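Local coordinates for protein EmGH1 (Erythrobacter marinus, PDB 5Z87) that probably hydrolyses beta-glucosidic bonds as a family 3 glycoside hydrolase, and may also act as a beta-xylosidase or alpha-L-arabinofuranosidase, at residues A[265-279]-A[300-313]. Numbering follows the deposited sequence.
Sequences FRAAITEAGSIGLMA and LRDDWGFEGYVVSD. With EDO (1,2-ethanediol), chain K.
Trp304 packs its indole against Arg266, a worked example of how successive helix-strand units of a TIM-barrel-type domain join at two levels. On the helical level, the CA of Arg266 sits 3.7 Å from the centroid of the indole's six-membered ring, 10° off the ring normal. With CG anti to its backbone N (chi1 -175°) and the chain extended as far as NE, Arg266 runs on across the indole toward NE1. There NH1 and Trp304 NE1, both donors, share a water instead of bonding to each other. About one turn further along the helix, Ile269 sends CD1 over one face of the Phe306 ring, 3.6 Å from CE1, while the ring edge faces the carbonyls of Ser274 and Ile275, with CZ 3.2 Å from Ile275 O. Leu277 and Leu300 meet tip to tip, joining strand 276-279 to helix 293-303.

On the strand level, 276-279 and 309-311 pair in parallel. Tyr309 N donates to Ile275 O at 3.0 Å, and Val311 N to Leu277 O at 2.8 Å; the bonds from Leu277 N to Tyr309 O and from Ala279 N to Val311 O are weak. Tyr309, its CG between backbone N and carbonyl carbon (chi1 64°), lays its ring over Gly276, whose CA is 3.5 Å from the centroid, and its hydroxyl hydrogen-bonds Ser231 on strand 229-235, reaching past strand 276-279. Beyond the pairing, Met278 SD rests 3.7 Å from CG of Asp313, a residue of the pocket in which dithiothreitol is bound. Apolar and CH-pi contacts, with one shared water, thus join the helical layer, whereas mainly backbone bonds set the strand register that brings Asp313 to the pocket.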
ATOM      1  N   PHE A 265      -6.852  -4.385 -20.498  1.00 20.87           N
ATOM      2  CA  PHE A 265      -7.855  -3.547 -21.147  1.00 17.68           C
ATOM      3  C   PHE A 265      -7.436  -3.217 -22.573  1.00 22.51           C
ATOM      4  O   PHE A 265      -8.243  -3.301 -23.505  1.00 23.18           O
ATOM      5  CB  PHE A 265      -8.070  -2.260 -20.352  1.00 21.30           C
ATOM      6  CG  PHE A 265      -8.890  -2.439 -19.102  1.00 22.37           C
ATOM      7  CD1 PHE A 265     -10.279  -2.470 -19.166  1.00 17.33           C
ATOM      8  CD2 PHE A 265      -8.271  -2.537 -17.855  1.00 16.47           C
ATOM      9  CE1 PHE A 265     -11.035  -2.628 -18.014  1.00 16.55           C
ATOM     10  CE2 PHE A 265      -9.021  -2.696 -16.702  1.00 14.74           C
ATOM     11  CZ  PHE A 265     -10.405  -2.744 -16.774  1.00 14.24           C
ATOM     12  N   ARG A 266      -6.168  -2.849 -22.767  1.00 20.69           N
ATOM     13  CA  ARG A 266      -5.722  -2.501 -24.111  1.00 22.95           C
ATOM     14  C   ARG A 266      -5.892  -3.677 -25.061  1.00 27.03           C
ATOM     15  O   ARG A 266      -6.345  -3.503 -26.198  1.00 21.25           O
ATOM     16  CB  ARG A 266      -4.267  -2.039 -24.099  1.00 22.85           C
ATOM     17  CG  ARG A 266      -3.795  -1.556 -25.467  1.00 21.83           C
ATOM     18  CD  ARG A 266      -2.353  -1.060 -25.422  1.00 29.55           C
ATOM     19  NE  ARG A 266      -1.898  -0.609 -26.736  1.00 38.56           N
ATOM     20  CZ  ARG A 266      -1.501   0.627 -27.024  1.00 39.99           C
ATOM     21  NH1 ARG A 266      -1.481   1.567 -26.085  1.00 32.00           N
ATOM     22  NH2 ARG A 266      -1.110   0.922 -28.260  1.00 42.08           N
ATOM     23  N   ALA A 267      -5.548  -4.888 -24.606  1.00 20.06           N
ATOM     24  CA  ALA A 267      -5.695  -6.062 -25.455  1.00 20.19           C
ATOM     25  C   ALA A 267      -7.167  -6.385 -25.712  1.00 23.68           C
ATOM     26  O   ALA A 267      -7.548  -6.693 -26.845  1.00 23.22           O
ATOM     27  CB  ALA A 267      -4.985  -7.257 -24.828  1.00 18.23           C
ATOM     28  N   ALA A 268      -7.996  -6.338 -24.668  1.00 19.14           N
ATOM     29  CA  ALA A 268      -9.429  -6.567 -24.828  1.00 22.72           C
ATOM     30  C   ALA A 268     -10.045  -5.590 -25.823  1.00 29.25           C
ATOM     31  O   ALA A 268     -10.887  -5.975 -26.643  1.00 22.89           O
ATOM     32  CB  ALA A 268     -10.135  -6.436 -23.476  1.00 16.36           C
ATOM     33  N   ILE A 269      -9.646  -4.319 -25.750  1.00 24.48           N
ATOM     34  CA  ILE A 269     -10.280  -3.276 -26.543  1.00 19.80           C
ATOM     35  C   ILE A 269      -9.746  -3.286 -27.972  1.00 26.06           C
ATOM     36  O   ILE A 269     -10.521  -3.363 -28.931  1.00 32.28           O
ATOM     37  CB  ILE A 269     -10.074  -1.905 -25.872  1.00 20.22           C
ATOM     38  CG1 ILE A 269     -10.860  -1.817 -24.562  1.00 20.65           C
ATOM     39  CG2 ILE A 269     -10.462  -0.783 -26.813  1.00 18.33           C
ATOM     40  CD1 ILE A 269     -12.367  -1.703 -24.739  1.00 18.59           C
ATOM     41  N   THR A 270      -8.419  -3.237 -28.141  1.00 21.73           N
ATOM     42  CA  THR A 270      -7.815  -3.061 -29.458  1.00 23.99           C
ATOM     43  C   THR A 270      -7.512  -4.362 -30.190  1.00 24.91           C
ATOM     44  O   THR A 270      -7.232  -4.313 -31.389  1.00 28.66           O
ATOM     45  CB  THR A 270      -6.494  -2.287 -29.378  1.00 24.48           C
ATOM     46  OG1 THR A 270      -5.497  -3.122 -28.775  1.00 25.89           O
ATOM     47  CG2 THR A 270      -6.635  -0.969 -28.602  1.00 18.03           C
ATOM     48  N   GLU A 271      -7.505  -5.511 -29.523  1.00 21.02           N
ATOM     49  CA  GLU A 271      -7.206  -6.763 -30.210  1.00 24.74           C
ATOM     50  C   GLU A 271      -8.402  -7.699 -30.272  1.00 27.26           C
ATOM     51  O   GLU A 271      -8.718  -8.221 -31.340  1.00 29.23           O
ATOM     52  CB  GLU A 271      -6.030  -7.496 -29.542  1.00 22.20           C
ATOM     53  CG  GLU A 271      -4.677  -6.802 -29.593  1.00 26.19           C
ATOM     54  CD  GLU A 271      -3.623  -7.541 -28.744  1.00 35.30           C
ATOM     55  OE1 GLU A 271      -3.672  -8.788 -28.669  1.00 39.84           O
ATOM     56  OE2 GLU A 271      -2.755  -6.879 -28.136  1.00 37.10           O
ATOM     57  N   ALA A 272      -9.071  -7.947 -29.146  1.00 25.14           N
ATOM     58  CA  ALA A 272     -10.217  -8.848 -29.140  1.00 26.08           C
ATOM     59  C   ALA A 272     -11.523  -8.152 -29.496  1.00 26.98           C
ATOM     60  O   ALA A 272     -12.506  -8.839 -29.793  1.00 26.83           O
ATOM     61  CB  ALA A 272     -10.361  -9.526 -27.771  1.00 21.54           C
ATOM     62  N   GLY A 273     -11.565  -6.820 -29.455  1.00 26.82           N
ATOM     63  CA  GLY A 273     -12.724  -6.094 -29.938  1.00 21.63           C
ATOM     64  C   GLY A 273     -13.895  -6.043 -28.987  1.00 23.90           C
ATOM     65  O   GLY A 273     -15.047  -6.025 -29.442  1.00 23.51           O
ATOM     66  N   SER A 274     -13.637  -6.041 -27.677  1.00 21.36           N
ATOM     67  CA  SER A 274     -14.697  -5.835 -26.697  1.00 23.51           C
ATOM     68  C   SER A 274     -15.555  -4.638 -27.097  1.00 17.16           C
ATOM     69  O   SER A 274     -15.037  -3.578 -27.441  1.00 23.87           O
ATOM     70  CB  SER A 274     -14.083  -5.626 -25.301  1.00 19.43           C
ATOM     71  OG  SER A 274     -15.074  -5.374 -24.306  1.00 14.87           O
ATOM     72  N   ILE A 275     -16.871  -4.823 -27.065  1.00 20.45           N
ATOM     73  CA  ILE A 275     -17.799  -3.779 -27.478  1.00 19.29           C
ATOM     74  C   ILE A 275     -18.054  -2.803 -26.335  1.00 18.67           C
ATOM     75  O   ILE A 275     -18.264  -1.604 -26.563  1.00 18.92           O
ATOM     76  CB  ILE A 275     -19.109  -4.433 -27.978  1.00 22.28           C
ATOM     77  CG1 ILE A 275     -18.892  -5.178 -29.292  1.00 24.32           C
ATOM     78  CG2 ILE A 275     -20.235  -3.418 -28.158  1.00 19.26           C
ATOM     79  CD1 ILE A 275     -20.106  -6.014 -29.704  1.00 18.20           C
ATOM     80  N   GLY A 276     -18.064  -3.291 -25.093  1.00 14.57           N
ATOM     81  CA  GLY A 276     -18.340  -2.468 -23.941  1.00 18.77           C
ATOM     82  C   GLY A 276     -17.169  -2.420 -22.966  1.00 20.51           C
ATOM     83  O   GLY A 276     -16.205  -3.196 -23.056  1.00 21.52           O
ATOM     84  N   LEU A 277     -17.278  -1.493 -22.018  1.00 22.87           N
ATOM     85  CA  LEU A 277     -16.288  -1.289 -20.968  1.00 21.25           C
ATOM     86  C   LEU A 277     -17.000  -0.626 -19.804  1.00 17.98           C
ATOM     87  O   LEU A 277     -17.827   0.269 -20.022  1.00 21.31           O
ATOM     88  CB  LEU A 277     -15.125  -0.417 -21.454  1.00 19.72           C
ATOM     89  CG  LEU A 277     -14.107   0.055 -20.404  1.00 17.05           C
ATOM     90  CD1 LEU A 277     -12.721   0.023 -21.014  1.00 14.14           C
ATOM     91  CD2 LEU A 277     -14.425   1.459 -19.909  1.00 14.56           C
ATOM     92  N   MET A 278     -16.686  -1.060 -18.579  1.00 16.49           N
ATOM     93  CA  MET A 278     -17.256  -0.460 -17.369  1.00 17.43           C
ATOM     94  C   MET A 278     -16.167   0.214 -16.533  1.00 15.91           C
ATOM     95  O   MET A 278     -15.060  -0.312 -16.401  1.00 17.93           O
ATOM     96  CB  MET A 278     -17.986  -1.508 -16.521  1.00 17.46           C
ATOM     97  CG  MET A 278     -18.575  -0.972 -15.220  1.00 15.59           C
ATOM     98  SD  MET A 278     -19.308  -2.296 -14.222  1.00 18.99           S
ATOM     99  CE  MET A 278     -20.801  -2.657 -15.130  1.00 18.60           C
ATOM    100  N   ALA A 279     -16.487   1.378 -15.969  1.00 13.99           N
ATOM    101  CA  ALA A 279     -15.544   2.165 -15.187  1.00 19.90           C
ATOM    102  C   ALA A 279     -15.553   1.715 -13.726  1.00 22.76           C
ATOM    103  O   ALA A 279     -16.407   0.940 -13.293  1.00 22.01           O
ATOM    104  CB  ALA A 279     -15.869   3.659 -15.288  1.00 16.16           C
ATOM    105  N   LEU A 300      -8.725   5.877 -23.906  1.00 20.37           N
ATOM    106  CA  LEU A 300      -9.645   4.870 -24.416  1.00 24.32           C
ATOM    107  C   LEU A 300     -10.117   5.221 -25.824  1.00 21.83           C
ATOM    108  O   LEU A 300     -10.072   4.378 -26.723  1.00 19.44           O
ATOM    109  CB  LEU A 300     -10.818   4.715 -23.456  1.00 21.33           C
ATOM    110  CG  LEU A 300     -11.888   3.665 -23.764  1.00 21.86           C
ATOM    111  CD1 LEU A 300     -11.309   2.268 -23.875  1.00 19.99           C
ATOM    112  CD2 LEU A 300     -12.935   3.733 -22.682  1.00 14.13           C
ATOM    113  N   ARG A 301     -10.529   6.475 -26.039  1.00 20.73           N
ATOM    114  CA  ARG A 301     -10.990   6.922 -27.352  1.00 26.72           C
ATOM    115  C   ARG A 301      -9.828   7.295 -28.269  1.00 23.11           C
ATOM    116  O   ARG A 301      -9.699   6.753 -29.370  1.00 24.70           O
ATOM    117  CB  ARG A 301     -11.947   8.111 -27.203  1.00 18.49           C
ATOM    118  CG  ARG A 301     -13.189   7.791 -26.400  1.00 16.54           C
ATOM    119  CD  ARG A 301     -13.939   6.599 -26.972  1.00 21.20           C
ATOM    120  NE  ARG A 301     -15.094   6.246 -26.143  1.00 24.27           N
ATOM    121  CZ  ARG A 301     -16.029   5.368 -26.487  1.00 25.97           C
ATOM    122  NH1 ARG A 301     -17.031   5.137 -25.648  1.00 24.95           N
ATOM    123  NH2 ARG A 301     -15.963   4.721 -27.660  1.00 18.55           N
ATOM    124  N   ASP A 302      -8.969   8.219 -27.831  1.00 23.93           N
ATOM    125  CA  ASP A 302      -7.955   8.773 -28.727  1.00 24.71           C
ATOM    126  C   ASP A 302      -6.791   7.812 -28.928  1.00 25.47           C
ATOM    127  O   ASP A 302      -6.390   7.551 -30.064  1.00 26.82           O
ATOM    128  CB  ASP A 302      -7.438  10.120 -28.198  1.00 27.41           C
ATOM    129  CG  ASP A 302      -8.508  11.206 -28.186  1.00 32.04           C
ATOM    130  OD1 ASP A 302      -9.601  10.995 -28.761  1.00 32.92           O
ATOM    131  OD2 ASP A 302      -8.252  12.274 -27.587  1.00 35.27           O
ATOM    132  N   ASP A 303      -6.209   7.295 -27.842  1.00 26.27           N
ATOM    133  CA  ASP A 303      -5.031   6.440 -27.995  1.00 21.40           C
ATOM    134  C   ASP A 303      -5.407   5.077 -28.565  1.00 20.06           C
ATOM    135  O   ASP A 303      -4.727   4.561 -29.455  1.00 23.30           O
ATOM    136  CB  ASP A 303      -4.316   6.243 -26.656  1.00 28.30           C
ATOM    137  CG  ASP A 303      -3.541   7.467 -26.193  1.00 29.92           C
ATOM    138  OD1 ASP A 303      -3.450   8.479 -26.920  1.00 28.35           O
ATOM    139  OD2 ASP A 303      -3.005   7.396 -25.069  1.00 30.72           O
ATOM    140  N   TRP A 304      -6.466   4.461 -28.040  1.00 15.85           N
ATOM    141  CA  TRP A 304      -6.789   3.084 -28.401  1.00 22.92           C
ATOM    142  C   TRP A 304      -7.830   2.961 -29.503  1.00 20.70           C
ATOM    143  O   TRP A 304      -7.973   1.871 -30.064  1.00 20.27           O
ATOM    144  CB  TRP A 304      -7.309   2.302 -27.188  1.00 19.03           C
ATOM    145  CG  TRP A 304      -6.319   2.133 -26.067  1.00 21.40           C
ATOM    146  CD1 TRP A 304      -4.993   2.483 -26.060  1.00 22.86           C
ATOM    147  CD2 TRP A 304      -6.592   1.571 -24.783  1.00 16.45           C
ATOM    148  NE1 TRP A 304      -4.426   2.169 -24.845  1.00 23.56           N
ATOM    149  CE2 TRP A 304      -5.385   1.605 -24.044  1.00 24.38           C
ATOM    150  CE3 TRP A 304      -7.737   1.036 -24.187  1.00 20.11           C
ATOM    151  CZ2 TRP A 304      -5.297   1.132 -22.732  1.00 18.54           C
ATOM    152  CZ3 TRP A 304      -7.652   0.567 -22.881  1.00 18.94           C
ATOM    153  CH2 TRP A 304      -6.435   0.620 -22.169  1.00 19.45           C
ATOM    154  N   GLY A 305      -8.593   4.019 -29.782  1.00 18.66           N
ATOM    155  CA  GLY A 305      -9.568   3.979 -30.851  1.00 20.04           C
ATOM    156  C   GLY A 305     -10.844   3.247 -30.527  1.00 25.20           C
ATOM    157  O   GLY A 305     -11.517   2.772 -31.451  1.00 24.38           O
ATOM    158  N   PHE A 306     -11.202   3.145 -29.242  1.00 19.75           N
ATOM    159  CA  PHE A 306     -12.423   2.450 -28.848  1.00 19.08           C
ATOM    160  C   PHE A 306     -13.658   3.093 -29.481  1.00 24.27           C
ATOM    161  O   PHE A 306     -13.837   4.315 -29.438  1.00 21.20           O
ATOM    162  CB  PHE A 306     -12.550   2.465 -27.327  1.00 18.92           C
ATOM    163  CG  PHE A 306     -13.748   1.708 -26.787  1.00 15.45           C
ATOM    164  CD1 PHE A 306     -14.007   0.403 -27.174  1.00 19.16           C
ATOM    165  CD2 PHE A 306     -14.583   2.301 -25.845  1.00 20.07           C
ATOM    166  CE1 PHE A 306     -15.097  -0.295 -26.640  1.00 18.70           C
ATOM    167  CE2 PHE A 306     -15.662   1.629 -25.315  1.00 15.37           C
ATOM    168  CZ  PHE A 306     -15.914   0.321 -25.698  1.00 21.62           C
ATOM    169  N   GLU A 307     -14.533   2.258 -30.034  1.00 24.79           N
ATOM    170  CA  GLU A 307     -15.764   2.738 -30.641  1.00 23.52           C
ATOM    171  C   GLU A 307     -17.009   2.187 -29.968  1.00 23.54           C
ATOM    172  O   GLU A 307     -18.127   2.511 -30.394  1.00 22.05           O
ATOM    173  CB  GLU A 307     -15.754   2.424 -32.143  1.00 25.04           C
ATOM    174  CG  GLU A 307     -14.877   3.441 -32.899  1.00 28.90           C
ATOM    175  CD  GLU A 307     -14.507   3.022 -34.312  1.00 47.33           C
ATOM    176  OE1 GLU A 307     -14.748   1.853 -34.689  1.00 48.75           O
ATOM    177  OE2 GLU A 307     -13.974   3.880 -35.051  1.00 53.25           O
ATOM    178  N   GLY A 308     -16.861   1.415 -28.900  1.00 22.27           N
ATOM    179  CA  GLY A 308     -17.994   0.859 -28.194  1.00 15.55           C
ATOM    180  C   GLY A 308     -18.542   1.815 -27.153  1.00 21.73           C
ATOM    181  O   GLY A 308     -18.368   3.034 -27.229  1.00 20.42           O
ATOM    182  N   TYR A 309     -19.206   1.238 -26.157  1.00 16.53           N
ATOM    183  CA  TYR A 309     -19.850   1.996 -25.099  1.00 19.56           C
ATOM    184  C   TYR A 309     -19.086   1.859 -23.784  1.00 22.01           C
ATOM    185  O   TYR A 309     -18.466   0.830 -23.495  1.00 15.84           O
ATOM    186  CB  TYR A 309     -21.309   1.542 -24.900  1.00 21.06           C
ATOM    187  CG  TYR A 309     -21.451   0.113 -24.434  1.00 20.81           C
ATOM    188  CD1 TYR A 309     -21.435  -0.206 -23.073  1.00 20.58           C
ATOM    189  CD2 TYR A 309     -21.601  -0.922 -25.350  1.00 17.47           C
ATOM    190  CE1 TYR A 309     -21.565  -1.513 -22.642  1.00 16.87           C
ATOM    191  CE2 TYR A 309     -21.724  -2.240 -24.928  1.00 17.28           C
ATOM    192  CZ  TYR A 309     -21.704  -2.529 -23.569  1.00 20.51           C
ATOM    193  OH  TYR A 309     -21.812  -3.831 -23.134  1.00 21.20           O
ATOM    194  N   VAL A 310     -19.143   2.922 -22.992  1.00 21.84           N
ATOM    195  CA  VAL A 310     -18.699   2.915 -21.613  1.00 18.04           C
ATOM    196  C   VAL A 310     -19.946   2.905 -20.744  1.00 18.08           C
ATOM    197  O   VAL A 310     -20.779   3.821 -20.823  1.00 22.53           O
ATOM    198  CB  VAL A 310     -17.807   4.123 -21.294  1.00 18.96           C
ATOM    199  CG1 VAL A 310     -17.581   4.216 -19.791  1.00 18.25           C
ATOM    200  CG2 VAL A 310     -16.492   4.016 -22.030  1.00 13.62           C
ATOM    201  N   VAL A 311     -20.088   1.877 -19.932  1.00 17.55           N
ATOM    202  CA  VAL A 311     -21.192   1.793 -18.980  1.00 15.85           C
ATOM    203  C   VAL A 311     -20.648   2.091 -17.591  1.00 19.39           C
ATOM    204  O   VAL A 311     -19.507   1.739 -17.259  1.00 18.38           O
ATOM    205  CB  VAL A 311     -21.895   0.420 -19.035  1.00 15.16           C
ATOM    206  CG1 VAL A 311     -20.891  -0.726 -18.838  1.00 16.74           C
ATOM    207  CG2 VAL A 311     -23.021   0.351 -18.029  1.00 13.09           C
ATOM    208  N   SER A 312     -21.435   2.807 -16.799  1.00 18.72           N
ATOM    209  CA  SER A 312     -21.049   3.045 -15.426  1.00 17.99           C
ATOM    210  C   SER A 312     -21.205   1.770 -14.608  1.00 22.03           C
ATOM    211  O   SER A 312     -21.996   0.880 -14.937  1.00 17.53           O
ATOM    212  CB  SER A 312     -21.910   4.147 -14.813  1.00 13.26           C
ATOM    213  OG  SER A 312     -23.139   3.606 -14.353  1.00 15.73           O
ATOM    214  N   ASP A 313     -20.442   1.690 -13.522  1.00 17.01           N
ATOM    215  CA  ASP A 313     -20.793   0.746 -12.474  1.00 17.09           C
ATOM    216  C   ASP A 313     -22.000   1.276 -11.685  1.00 20.47           C
ATOM    217  O   ASP A 313     -22.389   2.447 -11.799  1.00 18.47           O
ATOM    218  CB  ASP A 313     -19.588   0.488 -11.572  1.00 17.83           C
ATOM    219  CG  ASP A 313     -19.661  -0.862 -10.863  1.00 24.48           C
ATOM    220  OD1 ASP A 313     -20.786  -1.386 -10.702  1.00 27.46           O
ATOM    221  OD2 ASP A 313     -18.595  -1.395 -10.489  1.00 22.43           O
TER
HETATM  222  C1  EDO K 809      -0.540   5.016 -27.238  1.00 35.10           C
HETATM  223  O1  EDO K 809       0.292   6.129 -26.890  1.00 50.78           O
HETATM  224  C2  EDO K 809      -0.384   4.757 -28.734  1.00 43.80           C
HETATM  225  O2  EDO K 809       0.633   3.771 -28.965  1.00 52.28           O
HETATM  226  O   HOH W   1      -1.742   1.296 -23.354  1.00 27.32           O